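PDB 6MVF: beta-galactosidase/beta-glucuronidase, which binds flavin mononucleotide and is a family 2 glycoside hydrolase of the human gut microbiome, characterised as a beta-glucuronidase. Local coordinates for residues A573-A584 / V598-L609. Sequence-based numbering, arbitrary orientation.
Sequences AYWAKDPMVHIA and VKVYSNQDTVTL
Strand 581-583 pairs antiparallel with strand 598-602 as an edge strand of a three-stranded sheet that opens the C-terminal beta domain after the TIM barrel, while Asn603 plugs the loop that leads out of helix 566-575. His582 and Tyr601 form the hydrogen-bonded pair, each N 2.8 Å from the other's O, and Ala584 N gives a further bond to Lys599 O. A water continues the pairing, bridging Ala584 O and Lys599 N. The Asn603 amide binds three backbone groups of the loop: ND2 reaches Asp578 O at 2.8 Å, nearly straight (166°) and in the amide plane, and Ala576 O at 3.2 Å, both from above the carbonyl planes, while OD1 accepts from Met580 N at 3.0 Å. With chi1 at 55°, CG sits between the backbone N and carbonyl carbon, turning the amide into the loop's curve. Replacing it by alanine removes all three bonds and is likely to leave the Ala576 and Asp578 carbonyls and Met580 N-H without these mates and the loop freer to move. Ser602 OG donates to Met580 O in the carbonyl plane, and in an ST turn it also accepts from Gln604 N. On one face Val581 CG2 meets Val600 CG1 at 3.6 Å, and Ile583 CG2 meets Val598 CG1; this face packs on Val607 and Leu609 of strand 606-609, in the second sheet of a beta sandwich. The other, where Ala584 CB lies obliquely against Tyr601 CE2, rests on helices 566-575 and 507-522, Glu515 of the latter taking both Tyr601 OH and Lys599 NZ; strand 624-629 completes the sheet.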
loop_
_atom_site.group_PDB
_atom_site.type_symbol
_atom_site.label_atom_id
_atom_site.label_comp_id
_atom_site.label_asym_id
_atom_site.label_seq_id
_atom_site.Cartn_x
_atom_site.Cartn_y
_atom_site.Cartn_z
ATOM N N ALA A 573 -16.375 30.674 1.913
ATOM C CA ALA A 573 -17.343 31.282 0.998
ATOM C C ALA A 573 -16.718 32.407 0.156
ATOM O O ALA A 573 -17.093 32.592 -1.007
ATOM C CB ALA A 573 -18.569 31.789 1.778
ATOM N N TYR A 574 -15.752 33.156 0.701
ATOM C CA TYR A 574 -15.181 34.264 -0.057
ATOM C C TYR A 574 -14.100 33.822 -1.035
ATOM O O TYR A 574 -13.845 34.535 -2.007
ATOM C CB TYR A 574 -14.598 35.317 0.884
ATOM C CG TYR A 574 -15.550 36.449 1.241
ATOM C CD1 TYR A 574 -16.440 36.342 2.321
ATOM C CD2 TYR A 574 -15.547 37.633 0.510
ATOM C CE1 TYR A 574 -17.307 37.383 2.647
ATOM C CE2 TYR A 574 -16.409 38.666 0.819
ATOM C CZ TYR A 574 -17.280 38.541 1.888
ATOM O OH TYR A 574 -18.129 39.585 2.174
ATOM N N TRP A 575 -13.477 32.663 -0.811
ATOM C CA TRP A 575 -12.309 32.219 -1.563
ATOM C C TRP A 575 -12.531 30.945 -2.365
ATOM O O TRP A 575 -12.057 30.859 -3.501
ATOM C CB TRP A 575 -11.129 31.977 -0.613
ATOM C CG TRP A 575 -10.628 33.185 0.107
ATOM C CD1 TRP A 575 -10.929 34.502 -0.150
ATOM C CD2 TRP A 575 -9.738 33.188 1.231
ATOM N NE1 TRP A 575 -10.265 35.317 0.741
ATOM C CE2 TRP A 575 -9.530 34.534 1.597
ATOM C CE3 TRP A 575 -9.107 32.182 1.966
ATOM C CZ2 TRP A 575 -8.711 34.894 2.646
ATOM C CZ3 TRP A 575 -8.304 32.541 3.007
ATOM C CH2 TRP A 575 -8.116 33.891 3.344
ATOM N N ALA A 576 -13.198 29.939 -1.793
ATOM C CA ALA A 576 -13.258 28.624 -2.417
ATOM C C ALA A 576 -14.194 28.641 -3.612
ATOM O O ALA A 576 -15.149 29.428 -3.678
ATOM C CB ALA A 576 -13.718 27.543 -1.427
ATOM N N LYS A 577 -13.909 27.762 -4.570
ATOM C CA LYS A 577 -14.757 27.651 -5.745
ATOM C C LYS A 577 -15.745 26.495 -5.667
ATOM O O LYS A 577 -16.835 26.601 -6.243
ATOM C CB LYS A 577 -13.896 27.524 -7.009
ATOM C CG LYS A 577 -13.091 28.800 -7.328
ATOM C CD LYS A 577 -13.924 30.072 -7.115
ATOM C CE LYS A 577 -13.062 31.337 -7.109
ATOM N NZ LYS A 577 -12.690 31.821 -8.479
ATOM N N ASP A 578 -15.410 25.406 -4.967
ATOM C CA ASP A 578 -16.364 24.311 -4.821
ATOM C C ASP A 578 -17.604 24.842 -4.105
ATOM O O ASP A 578 -17.472 25.570 -3.110
ATOM C CB ASP A 578 -15.764 23.135 -4.043
ATOM C CG ASP A 578 -14.743 22.313 -4.863
ATOM O OD1 ASP A 578 -14.496 22.625 -6.053
ATOM O OD2 ASP A 578 -14.181 21.339 -4.299
ATOM N N PRO A 579 -18.807 24.559 -4.603
ATOM C CA PRO A 579 -20.013 25.116 -3.969
ATOM C C PRO A 579 -20.152 24.657 -2.525
ATOM O O PRO A 579 -19.946 23.486 -2.206
ATOM C CB PRO A 579 -21.155 24.588 -4.846
ATOM C CG PRO A 579 -20.537 24.407 -6.185
ATOM C CD PRO A 579 -19.073 24.036 -5.955
ATOM N N MET A 580 -20.475 25.603 -1.640
ATOM C CA MET A 580 -20.623 25.298 -0.225
ATOM C C MET A 580 -21.696 26.201 0.373
ATOM O O MET A 580 -21.985 27.290 -0.135
ATOM C CB MET A 580 -19.280 25.433 0.533
ATOM C CG MET A 580 -18.565 26.800 0.399
ATOM S SD MET A 580 -19.337 28.110 1.393
ATOM C CE MET A 580 -18.904 27.667 3.079
ATOM N N VAL A 581 -22.294 25.724 1.459
ATOM C CA VAL A 581 -23.263 26.501 2.221
ATOM C C VAL A 581 -23.159 26.062 3.677
ATOM O O VAL A 581 -23.170 24.863 3.976
ATOM C CB VAL A 581 -24.697 26.354 1.665
ATOM C CG1 VAL A 581 -25.214 24.945 1.819
ATOM C CG2 VAL A 581 -25.629 27.346 2.348
ATOM N N HIS A 582 -23.039 27.042 4.580
ATOM C CA HIS A 582 -22.707 26.793 5.982
ATOM C C HIS A 582 -23.560 27.664 6.884
ATOM O O HIS A 582 -23.550 28.897 6.752
ATOM C CB HIS A 582 -21.231 27.061 6.265
ATOM C CG HIS A 582 -20.828 26.756 7.673
ATOM N ND1 HIS A 582 -20.832 27.708 8.674
ATOM C CD2 HIS A 582 -20.410 25.605 8.249
ATOM C CE1 HIS A 582 -20.428 27.158 9.803
ATOM N NE2 HIS A 582 -20.161 25.884 9.571
ATOM N N ILE A 583 -24.285 27.021 7.795
ATOM C CA ILE A 583 -25.032 27.717 8.833
ATOM C C ILE A 583 -24.117 27.931 10.034
ATOM O O ILE A 583 -23.621 26.968 10.638
ATOM C CB ILE A 583 -26.301 26.952 9.236
ATOM C CG1 ILE A 583 -27.201 26.715 8.012
ATOM C CG2 ILE A 583 -27.048 27.762 10.293
ATOM C CD1 ILE A 583 -28.282 25.686 8.227
ATOM N N ALA A 584 -23.888 29.200 10.369
ATOM C CA ALA A 584 -23.060 29.590 11.495
ATOM C C ALA A 584 -23.803 29.381 12.813
ATOM O O ALA A 584 -25.036 29.304 12.861
ATOM C CB ALA A 584 -22.644 31.051 11.361
ATOM N N VAL A 598 -30.072 33.596 12.507
ATOM C CA VAL A 598 -29.409 32.427 11.944
ATOM C C VAL A 598 -28.617 32.901 10.735
ATOM O O VAL A 598 -29.197 33.300 9.721
ATOM C CB VAL A 598 -30.411 31.331 11.560
ATOM C CG1 VAL A 598 -29.709 30.212 10.874
ATOM C CG2 VAL A 598 -31.174 30.836 12.801
ATOM N N LYS A 599 -27.297 32.884 10.837
ATOM C CA LYS A 599 -26.460 33.395 9.766
ATOM C C LYS A 599 -25.978 32.251 8.886
ATOM O O LYS A 599 -25.647 31.173 9.387
ATOM C CB LYS A 599 -25.272 34.155 10.337
ATOM C CG LYS A 599 -24.671 35.155 9.384
ATOM C CD LYS A 599 -23.366 35.666 9.935
ATOM C CE LYS A 599 -23.452 35.945 11.415
ATOM N NZ LYS A 599 -22.703 37.197 11.709
ATOM N N VAL A 600 -25.961 32.482 7.570
ATOM C CA VAL A 600 -25.470 31.511 6.597
ATOM C C VAL A 600 -24.360 32.143 5.760
ATOM O O VAL A 600 -24.473 33.286 5.299
ATOM C CB VAL A 600 -26.593 30.964 5.688
ATOM C CG1 VAL A 600 -26.025 29.954 4.737
ATOM C CG2 VAL A 600 -27.683 30.326 6.507
ATOM N N TYR A 601 -23.280 31.388 5.574
ATOM C CA TYR A 601 -22.215 31.710 4.636
ATOM C C TYR A 601 -22.316 30.792 3.423
ATOM O O TYR A 601 -22.546 29.587 3.568
ATOM C CB TYR A 601 -20.849 31.539 5.292
ATOM C CG TYR A 601 -20.697 32.317 6.567
ATOM C CD1 TYR A 601 -21.118 33.638 6.642
ATOM C CD2 TYR A 601 -20.144 31.736 7.700
ATOM C CE1 TYR A 601 -20.974 34.370 7.795
ATOM C CE2 TYR A 601 -20.005 32.463 8.878
ATOM C CZ TYR A 601 -20.425 33.783 8.907
ATOM O OH TYR A 601 -20.293 34.536 10.050
ATOM N N SER A 602 -22.150 31.360 2.229
ATOM C CA SER A 602 -22.224 30.564 1.011
ATOM C C SER A 602 -21.489 31.274 -0.118
ATOM O O SER A 602 -21.481 32.504 -0.187
ATOM C CB SER A 602 -23.677 30.300 0.610
ATOM O OG SER A 602 -23.691 29.447 -0.515
ATOM N N ASN A 603 -20.869 30.489 -0.999
ATOM C CA ASN A 603 -20.382 31.046 -2.249
ATOM C C ASN A 603 -21.429 30.975 -3.359
ATOM O O ASN A 603 -21.148 31.358 -4.494
ATOM C CB ASN A 603 -19.052 30.389 -2.678
ATOM C CG ASN A 603 -19.121 28.891 -2.769
ATOM O OD1 ASN A 603 -20.201 28.292 -2.851
ATOM N ND2 ASN A 603 -17.956 28.267 -2.773
ATOM N N GLN A 604 -22.628 30.512 -3.052
ATOM C CA GLN A 604 -23.789 30.767 -3.880
ATOM C C GLN A 604 -24.376 32.116 -3.501
ATOM O O GLN A 604 -24.078 32.672 -2.440
ATOM C CB GLN A 604 -24.835 29.675 -3.686
ATOM C CG GLN A 604 -24.246 28.294 -3.637
ATOM C CD GLN A 604 -23.671 27.843 -4.967
ATOM O OE1 GLN A 604 -24.315 27.112 -5.714
ATOM N NE2 GLN A 604 -22.444 28.251 -5.253
ATOM N N ASP A 605 -25.223 32.651 -4.373
ATOM C CA ASP A 605 -25.775 33.971 -4.112
ATOM C C ASP A 605 -27.214 33.943 -3.613
ATOM O O ASP A 605 -27.737 34.990 -3.222
ATOM C CB ASP A 605 -25.679 34.834 -5.367
ATOM C CG ASP A 605 -24.252 35.045 -5.816
ATOM O OD1 ASP A 605 -23.377 35.248 -4.931
ATOM O OD2 ASP A 605 -24.016 34.994 -7.053
ATOM N N THR A 606 -27.862 32.787 -3.589
ATOM C CA THR A 606 -29.233 32.709 -3.120
ATOM C C THR A 606 -29.347 31.557 -2.143
ATOM O O THR A 606 -28.933 30.436 -2.451
ATOM C CB THR A 606 -30.219 32.544 -4.267
ATOM O OG1 THR A 606 -30.113 33.685 -5.137
ATOM C CG2 THR A 606 -31.643 32.463 -3.719
ATOM N N VAL A 607 -29.885 31.858 -0.961
ATOM C CA VAL A 607 -30.036 30.914 0.131
ATOM C C VAL A 607 -31.489 30.968 0.563
ATOM O O VAL A 607 -32.053 32.058 0.732
ATOM C CB VAL A 607 -29.091 31.242 1.311
ATOM C CG1 VAL A 607 -29.505 30.487 2.602
ATOM C CG2 VAL A 607 -27.635 30.942 0.943
ATOM N N THR A 608 -32.102 29.798 0.710
ATOM C CA THR A 608 -33.415 29.672 1.327
ATOM C C THR A 608 -33.246 28.931 2.638
ATOM O O THR A 608 -32.644 27.859 2.662
ATOM C CB THR A 608 -34.408 28.935 0.422
ATOM O OG1 THR A 608 -34.803 29.797 -0.649
ATOM C CG2 THR A 608 -35.644 28.542 1.196
ATOM N N LEU A 609 -33.767 29.509 3.722
ATOM C CA LEU A 609 -33.680 28.919 5.049
ATOM C C LEU A 609 -34.994 28.249 5.433
ATOM O O LEU A 609 -36.077 28.773 5.163
ATOM C CB LEU A 609 -33.317 29.975 6.095
ATOM C CG LEU A 609 -32.936 29.353 7.444
ATOM C CD1 LEU A 609 -31.736 28.363 7.301
ATOM C CD2 LEU A 609 -32.659 30.442 8.468
HETATM O O HOH W 1 -26.433 31.422 13.311
#